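Local coordinates for protein Cyclo(L-tyrosyl-L-tyrosyl) synthase (Mycobacterium tuberculosis, PDB 2X9Q) that makes the cyclic dipeptide cyclo(L-Tyr-L-Tyr), an intermediate of mycocyclosin biosynthesis, by joining two tyrosines delivered as tyrosyl-tRNA, without using ATP, at residues E194-V199 / A260-A265; V199-V204 / T221-C226; D228-E233 / S256-E261. All coordinates share one frame; numbering follows the deposited sequence.

The three contacts join helix 194-210, helix 220-244 and the turn that leads into the short helix 260-263. Contact 1 shares helix 194-210 with contact 2, and contact 2 shares helix 220-244 with contact 3. Contacts 1 and 3 end on the same stretch of chain, around 256-265. Centre to centre, contacts 1 and 2 lie about 12 Å apart, and each is about 10 Å from contact 3. Along the chain contact 2 is nested inside the loop closed by contact 1, and contact 3 opens after contact 2 closes. From helix 194-210, Val204 packs on Ile230, assigned by similarity to substrate binding, and Leu203 on Pro258 and Leu259.

Contact 1: residues E194-V199 / A260-A265; sequences EDMRAV and AEMLYA. Unlike the reference sequence in segment 194-199: Met196 (reference Leu).
Val199 and Met262 form the closest backbone pair, yet their CA atoms stand 8.6 Å apart, so segment 194-199 of helix 194-210 and the short helix 260-263 meet through side chains. Met262, a selenomethionine here, bridges the gap. Its chain is straight through chi1 and chi2, both 179°, and turns only at chi3, which carries the methyl CE to the other helix. There CE sits against Val199 CG1 at 3.5 Å, with Val199 CB just behind, the two side chains meeting at a slant. CG1 is the branch opposite the Val199 backbone N (chi1 -179°). In the Rossmann-like fold that links this enzyme to class I tRNA synthetases, helix 260-263 follows strand 249-253 of the central sheet, and the contact ties that connection to the helical layer near the protein surface. Met196, selenomethionine at a position where the reference sequence has Leu, lies across Met262 at about a right angle. Its CG comes to 4.1 Å from Met262 CE and equally near SE. Long and unbranched, Met262 suits this wide gap, whereas compact Val199 offers a short methyl surface to its tip. Met262 also touches Cys200, one turn along from Met196.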
loop_
_atom_site.group_PDB
_atom_site.type_symbol
_atom_site.label_atom_id
_atom_site.label_comp_id
_atom_site.label_asym_id
_atom_site.label_seq_id
_atom_site.Cartn_x
_atom_site.Cartn_y
_atom_site.Cartn_z
ATOM N N GLU A 194 -12.640 -20.209 6.270
ATOM C CA GLU A 194 -12.234 -20.613 4.955
ATOM C C GLU A 194 -13.006 -19.863 3.878
ATOM O O GLU A 194 -12.502 -19.775 2.792
ATOM C CB GLU A 194 -12.322 -22.143 4.749
ATOM C CG GLU A 194 -13.795 -22.624 4.879
ATOM C CD GLU A 194 -13.954 -24.108 4.411
ATOM O OE1 GLU A 194 -13.248 -24.999 4.922
ATOM O OE2 GLU A 194 -14.747 -24.367 3.510
ATOM N N ASP A 195 -14.188 -19.318 4.167
ATOM C CA ASP A 195 -14.903 -18.531 3.144
ATOM C C ASP A 195 -14.186 -17.183 2.901
ATOM O O ASP A 195 -13.979 -16.776 1.795
ATOM C CB ASP A 195 -16.370 -18.279 3.522
ATOM C CG ASP A 195 -17.144 -19.617 3.797
ATOM O OD1 ASP A 195 -16.973 -20.564 3.033
ATOM O OD2 ASP A 195 -17.900 -19.682 4.773
HETATM N N MSE A 196 -13.803 -16.542 3.975
HETATM C CA MSE A 196 -13.014 -15.313 3.879
HETATM C C MSE A 196 -11.695 -15.561 3.200
HETATM O O MSE A 196 -11.291 -14.828 2.272
HETATM C CB MSE A 196 -12.804 -14.695 5.288
HETATM C CG MSE A 196 -12.403 -13.229 5.195
HETATM SE SE MSE A 196 -11.056 -12.867 6.533
HETATM C CE MSE A 196 -10.051 -14.055 5.458
ATOM N N ARG A 197 -11.006 -16.618 3.618
ATOM C CA ARG A 197 -9.802 -16.999 2.907
ATOM C C ARG A 197 -9.996 -17.233 1.399
ATOM O O ARG A 197 -9.115 -16.886 0.558
ATOM C CB ARG A 197 -9.203 -18.273 3.564
ATOM C CG ARG A 197 -7.839 -18.685 2.962
ATOM C CD ARG A 197 -7.144 -19.815 3.838
ATOM N NE ARG A 197 -7.935 -21.063 3.739
ATOM C CZ ARG A 197 -8.645 -21.702 4.693
ATOM N NH1 ARG A 197 -8.777 -21.290 6.008
ATOM N NH2 ARG A 197 -9.266 -22.786 4.273
ATOM N N ALA A 198 -11.085 -17.923 1.044
ATOM C CA ALA A 198 -11.324 -18.209 -0.432
ATOM C C ALA A 198 -11.527 -16.906 -1.234
ATOM O O ALA A 198 -10.994 -16.741 -2.342
ATOM C CB ALA A 198 -12.599 -19.134 -0.559
ATOM N N VAL A 199 -12.308 -15.981 -0.667
ATOM C CA VAL A 199 -12.450 -14.648 -1.303
ATOM C C VAL A 199 -11.101 -13.989 -1.492
ATOM O O VAL A 199 -10.836 -13.542 -2.588
ATOM C CB VAL A 199 -13.486 -13.751 -0.564
ATOM C CG1 VAL A 199 -13.643 -12.311 -1.290
ATOM C CG2 VAL A 199 -14.857 -14.524 -0.605
ATOM N N ALA A 260 -9.051 -4.298 -1.664
ATOM C CA ALA A 260 -9.970 -3.142 -1.488
ATOM C C ALA A 260 -11.439 -3.466 -1.470
ATOM O O ALA A 260 -12.179 -2.942 -0.654
ATOM C CB ALA A 260 -9.696 -2.029 -2.519
ATOM N N GLU A 261 -11.874 -4.358 -2.349
ATOM C CA GLU A 261 -13.245 -4.723 -2.469
ATOM C C GLU A 261 -13.791 -5.302 -1.191
ATOM O O GLU A 261 -15.003 -5.230 -0.925
ATOM C CB GLU A 261 -13.339 -5.753 -3.658
ATOM C CG GLU A 261 -14.678 -6.358 -3.819
ATOM C CD GLU A 261 -14.633 -7.481 -4.907
ATOM O OE1 GLU A 261 -14.482 -7.133 -6.067
ATOM O OE2 GLU A 261 -14.707 -8.674 -4.549
HETATM N N MSE A 262 -12.936 -5.934 -0.388
HETATM C CA MSE A 262 -13.366 -6.427 0.924
HETATM C C MSE A 262 -13.191 -5.355 2.039
HETATM O O MSE A 262 -14.128 -5.079 2.831
HETATM C CB MSE A 262 -12.515 -7.648 1.338
HETATM C CG MSE A 262 -12.897 -8.171 2.685
HETATM SE SE MSE A 262 -11.840 -9.733 3.156
HETATM C CE MSE A 262 -12.634 -10.984 1.818
ATOM N N LEU A 263 -11.971 -4.777 2.137
ATOM C CA LEU A 263 -11.613 -3.932 3.300
ATOM C C LEU A 263 -12.451 -2.650 3.370
ATOM O O LEU A 263 -12.723 -2.140 4.483
ATOM C CB LEU A 263 -10.156 -3.506 3.204
ATOM C CG LEU A 263 -9.092 -4.612 3.097
ATOM C CD1 LEU A 263 -7.720 -4.008 3.477
ATOM C CD2 LEU A 263 -9.479 -5.776 3.967
ATOM N N TYR A 264 -12.842 -2.133 2.203
ATOM C CA TYR A 264 -13.653 -0.875 2.142
ATOM C C TYR A 264 -15.153 -1.113 1.797
ATOM O O TYR A 264 -15.830 -0.201 1.297
ATOM C CB TYR A 264 -13.009 0.193 1.144
ATOM C CG TYR A 264 -11.547 0.412 1.512
ATOM C CD1 TYR A 264 -11.189 1.187 2.639
ATOM C CD2 TYR A 264 -10.495 -0.197 0.777
ATOM C CE1 TYR A 264 -9.848 1.296 3.048
ATOM C CE2 TYR A 264 -9.181 -0.057 1.181
ATOM C CZ TYR A 264 -8.869 0.663 2.325
ATOM O OH TYR A 264 -7.561 0.851 2.671
ATOM N N ALA A 265 -15.657 -2.311 2.075
ATOM C CA ALA A 265 -16.982 -2.679 1.612
ATOM C C ALA A 265 -17.995 -2.330 2.698
ATOM O O ALA A 265 -17.664 -2.428 3.912
ATOM C CB ALA A 265 -17.026 -4.238 1.396
#

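Contact 2: residues V199-V204 / T221-C226; sequences VCQDLV and TQEQVC
Val204 carries the apolar half of this contact. Its CB points toward helix 220-244, and with chi1 at 158° CG1 is roughly anti to the backbone N and reaches out to the turn between Glu223 and Cys226. There CG1 lies 4.0 Å from Cys226 CB, with the sulfur SG equally near, and 3.8 Å from the backbone O of Glu223. A small branched valine suits the place, since its short side chain puts a methyl directly against the backbone, and Cys226 adds a slim, weakly polar neighbour. The helix axes cross steeply, at 109°, and approach to 10.2 Å, so the touching surface is a short patch. Behind it, Val204 also packs on Ile230, and Cys226 on Phe207 and Leu208, extending the apolar layer where the two consecutive helices of this cyclodipeptide synthase pack together.

The polar half lies nearer the outside. Gln201 bends at chi2 (-83°), which brings its amide round to the Glu223 carboxylate. As modelled, Gln201 OE1 is 3.5 Å from Glu223 OE1, with the two side chains crossing at about a right angle and their planes 50° apart. Two oxygens thus face each other without a hydrogen bond, although the amide could be turned over; the clear polar partner of the carboxylate is Arg205, just beyond Val204, whose NE forms a salt bridge with OE1.

The cohesion between the segments is therefore apolar, and the charge of Glu223 is probably offset by Arg205, which would also ease the proximity of the Gln201 oxygen.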
loop_
_atom_site.group_PDB
_atom_site.type_symbol
_atom_site.label_atom_id
_atom_site.label_comp_id
_atom_site.label_asym_id
_atom_site.label_seq_id
_atom_site.Cartn_x
_atom_site.Cartn_y
_atom_site.Cartn_z
ATOM N N VAL A 199 -12.308 -15.981 -0.667
ATOM C CA VAL A 199 -12.450 -14.648 -1.303
ATOM C C VAL A 199 -11.101 -13.989 -1.492
ATOM O O VAL A 199 -10.836 -13.542 -2.588
ATOM C CB VAL A 199 -13.486 -13.751 -0.564
ATOM C CG1 VAL A 199 -13.643 -12.311 -1.290
ATOM C CG2 VAL A 199 -14.857 -14.524 -0.605
ATOM N N CYS A 200 -10.262 -13.958 -0.425
ATOM C CA CYS A 200 -8.904 -13.373 -0.548
ATOM C C CYS A 200 -8.070 -14.127 -1.578
ATOM O O CYS A 200 -7.333 -13.476 -2.317
ATOM C CB CYS A 200 -8.193 -13.341 0.829
ATOM S SG CYS A 200 -9.012 -12.246 1.973
ATOM N N GLN A 201 -8.182 -15.471 -1.692
ATOM C CA GLN A 201 -7.379 -16.175 -2.744
ATOM C C GLN A 201 -7.851 -15.806 -4.123
ATOM O O GLN A 201 -7.021 -15.695 -5.032
ATOM C CB GLN A 201 -7.485 -17.717 -2.752
ATOM C CG GLN A 201 -7.002 -18.407 -1.587
ATOM C CD GLN A 201 -5.488 -18.610 -1.617
ATOM O OE1 GLN A 201 -4.813 -18.740 -2.695
ATOM N NE2 GLN A 201 -4.936 -18.620 -0.427
ATOM N N ASP A 202 -9.190 -15.644 -4.318
ATOM C CA ASP A 202 -9.664 -15.262 -5.615
ATOM C C ASP A 202 -9.046 -13.892 -5.956
ATOM O O ASP A 202 -8.633 -13.653 -7.095
ATOM C CB ASP A 202 -11.218 -15.151 -5.671
ATOM C CG ASP A 202 -11.727 -15.186 -7.111
ATOM O OD1 ASP A 202 -11.512 -16.234 -7.785
ATOM O OD2 ASP A 202 -12.308 -14.189 -7.590
ATOM N N LEU A 203 -9.091 -12.960 -4.995
ATOM C CA LEU A 203 -8.543 -11.583 -5.195
ATOM C C LEU A 203 -7.032 -11.675 -5.462
ATOM O O LEU A 203 -6.558 -11.019 -6.333
ATOM C CB LEU A 203 -8.878 -10.695 -3.948
ATOM C CG LEU A 203 -10.369 -10.289 -3.903
ATOM C CD1 LEU A 203 -10.779 -9.579 -2.620
ATOM C CD2 LEU A 203 -10.901 -9.467 -5.113
ATOM N N VAL A 204 -6.306 -12.577 -4.820
ATOM C CA VAL A 204 -4.914 -12.741 -5.178
ATOM C C VAL A 204 -4.746 -13.221 -6.610
ATOM O O VAL A 204 -3.907 -12.681 -7.300
ATOM C CB VAL A 204 -4.212 -13.661 -4.183
ATOM C CG1 VAL A 204 -2.920 -14.328 -4.743
ATOM C CG2 VAL A 204 -3.928 -12.826 -2.888
ATOM N N THR A 221 2.866 -21.666 -5.190
ATOM C CA THR A 221 3.871 -20.913 -4.490
ATOM C C THR A 221 3.768 -19.438 -4.779
ATOM O O THR A 221 3.849 -18.683 -3.823
ATOM C CB THR A 221 5.334 -21.411 -4.788
ATOM O OG1 THR A 221 5.314 -22.827 -4.713
ATOM C CG2 THR A 221 6.331 -20.847 -3.694
ATOM N N GLN A 222 3.609 -19.030 -6.046
ATOM C CA GLN A 222 3.449 -17.615 -6.342
ATOM C C GLN A 222 2.223 -17.014 -5.576
ATOM O O GLN A 222 2.284 -15.873 -5.101
ATOM C CB GLN A 222 3.323 -17.317 -7.827
ATOM C CG GLN A 222 4.645 -17.569 -8.660
ATOM C CD GLN A 222 4.367 -17.697 -10.188
ATOM O OE1 GLN A 222 3.249 -17.485 -10.642
ATOM N NE2 GLN A 222 5.387 -18.038 -10.964
ATOM N N GLU A 223 1.135 -17.812 -5.480
ATOM C CA GLU A 223 -0.099 -17.369 -4.759
ATOM C C GLU A 223 0.150 -17.207 -3.305
ATOM O O GLU A 223 -0.266 -16.220 -2.745
ATOM C CB GLU A 223 -1.247 -18.345 -4.965
ATOM C CG GLU A 223 -1.726 -18.288 -6.366
ATOM C CD GLU A 223 -2.833 -19.348 -6.674
ATOM O OE1 GLU A 223 -3.494 -19.905 -5.755
ATOM O OE2 GLU A 223 -3.056 -19.542 -7.875
ATOM N N GLN A 224 0.794 -18.199 -2.683
ATOM C CA GLN A 224 1.084 -18.144 -1.263
ATOM C C GLN A 224 2.039 -16.952 -0.940
ATOM O O GLN A 224 1.812 -16.209 -0.006
ATOM C CB GLN A 224 1.740 -19.454 -0.777
ATOM C CG GLN A 224 1.883 -19.403 0.765
ATOM C CD GLN A 224 0.486 -18.990 1.421
ATOM O OE1 GLN A 224 -0.503 -19.742 1.292
ATOM N NE2 GLN A 224 0.403 -17.795 2.057
ATOM N N VAL A 225 3.086 -16.744 -1.752
ATOM C CA VAL A 225 3.994 -15.610 -1.457
ATOM C C VAL A 225 3.259 -14.273 -1.658
ATOM O O VAL A 225 3.432 -13.340 -0.867
ATOM C CB VAL A 225 5.297 -15.718 -2.319
ATOM C CG1 VAL A 225 6.125 -14.390 -2.302
ATOM C CG2 VAL A 225 6.081 -16.958 -1.805
ATOM N N CYS A 226 2.431 -14.185 -2.691
ATOM C CA CYS A 226 1.684 -12.953 -2.923
ATOM C C CYS A 226 0.714 -12.676 -1.733
ATOM O O CYS A 226 0.600 -11.541 -1.264
ATOM C CB CYS A 226 0.867 -13.075 -4.223
ATOM S SG CYS A 226 0.023 -11.577 -4.657
#

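Contact 3: residues D228-E233 / S256-E261; sequences DYICAE and SLPLAE
The pyrrolidine ring of Pro258 meets the tip of Ile230 at its CB-CG rim: CD1 lies 4.0 Å from Pro258 CG and 4.2 Å from CB, approaching from outside the rim and somewhat above the mean ring plane, not over the face. The two side chains come together at a slant. Ile230 uses its second branch for the next residue, Leu259. Its CG2 methyl is 3.8 Å from Leu259 CD1 and 3.9 Å from CG, ordinary van der Waals contact in a buried place. The division of labour follows from chi1 (-80°): CG1, with CD1 at its end, points away from the carbonyl carbon, while CG2 takes the position trans to the backbone N. A beta-branched isoleucine thus serves two neighbours at once.

Pro258 and Leu259 are the two central residues of a type I beta turn from Leu257 to Ala260, closed by Ala260 N to Leu257 O at 3.1 Å. Proline suits the first of these positions because its ring holds phi near the required value, here -60°. In this Rossmann-like fold the turn lies between strand 249-253 and helix 260-263, and a hydrogen bond from Leu257 N to His278 NE2 joins it to strand 276-283. The helix it faces bears Tyr229 to Glu233, assigned by similarity to substrate binding; among them Glu233, which by similarity could have a critical role in the mechanism. Ile230 is the residue of this group that packs on the turn. On helix 194-210, Phe207 receives Pro258 and Leu203 receives Leu259.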
loop_
_atom_site.group_PDB
_atom_site.type_symbol
_atom_site.label_atom_id
_atom_site.label_comp_id
_atom_site.label_asym_id
_atom_site.label_seq_id
_atom_site.Cartn_x
_atom_site.Cartn_y
_atom_site.Cartn_z
ATOM N N ASP A 228 1.294 -13.582 1.285
ATOM C CA ASP A 228 2.135 -13.124 2.394
ATOM C C ASP A 228 2.484 -11.637 2.252
ATOM O O ASP A 228 2.510 -10.894 3.246
ATOM C CB ASP A 228 3.456 -13.937 2.468
ATOM C CG ASP A 228 3.254 -15.379 2.961
ATOM O OD1 ASP A 228 2.192 -15.759 3.509
ATOM O OD2 ASP A 228 4.189 -16.156 2.750
ATOM N N TYR A 229 2.814 -11.239 1.047
ATOM C CA TYR A 229 3.253 -9.885 0.688
ATOM C C TYR A 229 2.075 -8.913 0.970
ATOM O O TYR A 229 2.240 -7.927 1.661
ATOM C CB TYR A 229 3.607 -9.906 -0.812
ATOM C CG TYR A 229 4.142 -8.613 -1.404
ATOM C CD1 TYR A 229 3.299 -7.487 -1.595
ATOM C CD2 TYR A 229 5.520 -8.526 -1.831
ATOM C CE1 TYR A 229 3.844 -6.235 -2.171
ATOM C CE2 TYR A 229 6.073 -7.296 -2.397
ATOM C CZ TYR A 229 5.224 -6.159 -2.558
ATOM O OH TYR A 229 5.747 -4.980 -3.099
ATOM N N ILE A 230 0.867 -9.302 0.556
ATOM C CA ILE A 230 -0.372 -8.453 0.748
ATOM C C ILE A 230 -0.763 -8.400 2.227
ATOM O O ILE A 230 -1.105 -7.321 2.760
ATOM C CB ILE A 230 -1.484 -9.048 -0.101
ATOM C CG1 ILE A 230 -1.280 -8.584 -1.574
ATOM C CG2 ILE A 230 -2.852 -8.586 0.405
ATOM C CD1 ILE A 230 -2.140 -9.496 -2.545
ATOM N N CYS A 231 -0.662 -9.531 2.918
ATOM C CA CYS A 231 -0.873 -9.532 4.361
ATOM C C CYS A 231 0.096 -8.600 5.152
ATOM O O CYS A 231 -0.348 -7.930 6.087
ATOM C CB CYS A 231 -0.870 -10.952 4.942
ATOM S SG CYS A 231 -2.366 -11.861 4.413
ATOM N N ALA A 232 1.379 -8.536 4.751
ATOM C CA ALA A 232 2.319 -7.632 5.331
ATOM C C ALA A 232 2.038 -6.116 5.108
ATOM O O ALA A 232 2.346 -5.315 5.992
ATOM C CB ALA A 232 3.751 -7.953 4.854
ATOM N N GLU A 233 1.519 -5.721 3.957
ATOM C CA GLU A 233 1.079 -4.331 3.707
ATOM C C GLU A 233 -0.281 -4.040 4.336
ATOM O O GLU A 233 -0.620 -2.867 4.560
ATOM C CB GLU A 233 0.856 -4.107 2.204
ATOM C CG GLU A 233 2.192 -4.192 1.505
ATOM C CD GLU A 233 2.103 -3.954 -0.008
ATOM O OE1 GLU A 233 0.937 -3.884 -0.536
ATOM O OE2 GLU A 233 3.210 -3.857 -0.611
ATOM N N SER A 256 -5.716 -0.059 -7.855
ATOM C CA SER A 256 -6.459 -0.345 -6.592
ATOM C C SER A 256 -5.873 -1.567 -5.876
ATOM O O SER A 256 -5.374 -2.483 -6.504
ATOM C CB SER A 256 -7.996 -0.424 -6.732
ATOM O OG SER A 256 -8.249 -1.321 -7.756
ATOM N N LEU A 257 -5.798 -1.475 -4.558
ATOM C CA LEU A 257 -5.375 -2.572 -3.732
ATOM C C LEU A 257 -6.201 -3.846 -4.057
ATOM O O LEU A 257 -7.423 -3.754 -4.187
ATOM C CB LEU A 257 -5.709 -2.130 -2.319
ATOM C CG LEU A 257 -5.461 -3.149 -1.233
ATOM C CD1 LEU A 257 -3.907 -3.195 -1.084
ATOM C CD2 LEU A 257 -6.283 -2.737 0.072
ATOM N N PRO A 258 -5.547 -5.043 -4.145
ATOM C CA PRO A 258 -6.295 -6.270 -4.455
ATOM C C PRO A 258 -7.398 -6.611 -3.417
ATOM O O PRO A 258 -8.463 -7.118 -3.822
ATOM C CB PRO A 258 -5.227 -7.380 -4.406
ATOM C CG PRO A 258 -3.914 -6.636 -4.756
ATOM C CD PRO A 258 -4.095 -5.293 -3.980
ATOM N N LEU A 259 -7.193 -6.281 -2.150
ATOM C CA LEU A 259 -8.213 -6.561 -1.143
ATOM C C LEU A 259 -9.214 -5.399 -0.926
ATOM O O LEU A 259 -10.114 -5.506 -0.062
ATOM C CB LEU A 259 -7.556 -6.906 0.179
ATOM C CG LEU A 259 -6.732 -8.219 0.109
ATOM C CD1 LEU A 259 -6.454 -8.505 1.497
ATOM C CD2 LEU A 259 -7.527 -9.486 -0.483
ATOM N N ALA A 260 -9.051 -4.298 -1.664
ATOM C CA ALA A 260 -9.970 -3.142 -1.488
ATOM C C ALA A 260 -11.439 -3.466 -1.470
ATOM O O ALA A 260 -12.179 -2.942 -0.654
ATOM C CB ALA A 260 -9.696 -2.029 -2.519
ATOM N N GLU A 261 -11.874 -4.358 -2.349
ATOM C CA GLU A 261 -13.245 -4.723 -2.469
ATOM C C GLU A 261 -13.791 -5.302 -1.191
ATOM O O GLU A 261 -15.003 -5.230 -0.925
ATOM C CB GLU A 261 -13.339 -5.753 -3.658
ATOM C CG GLU A 261 -14.678 -6.358 -3.819
ATOM C CD GLU A 261 -14.633 -7.481 -4.907
ATOM O OE1 GLU A 261 -14.482 -7.133 -6.067
ATOM O OE2 GLU A 261 -14.707 -8.674 -4.549
#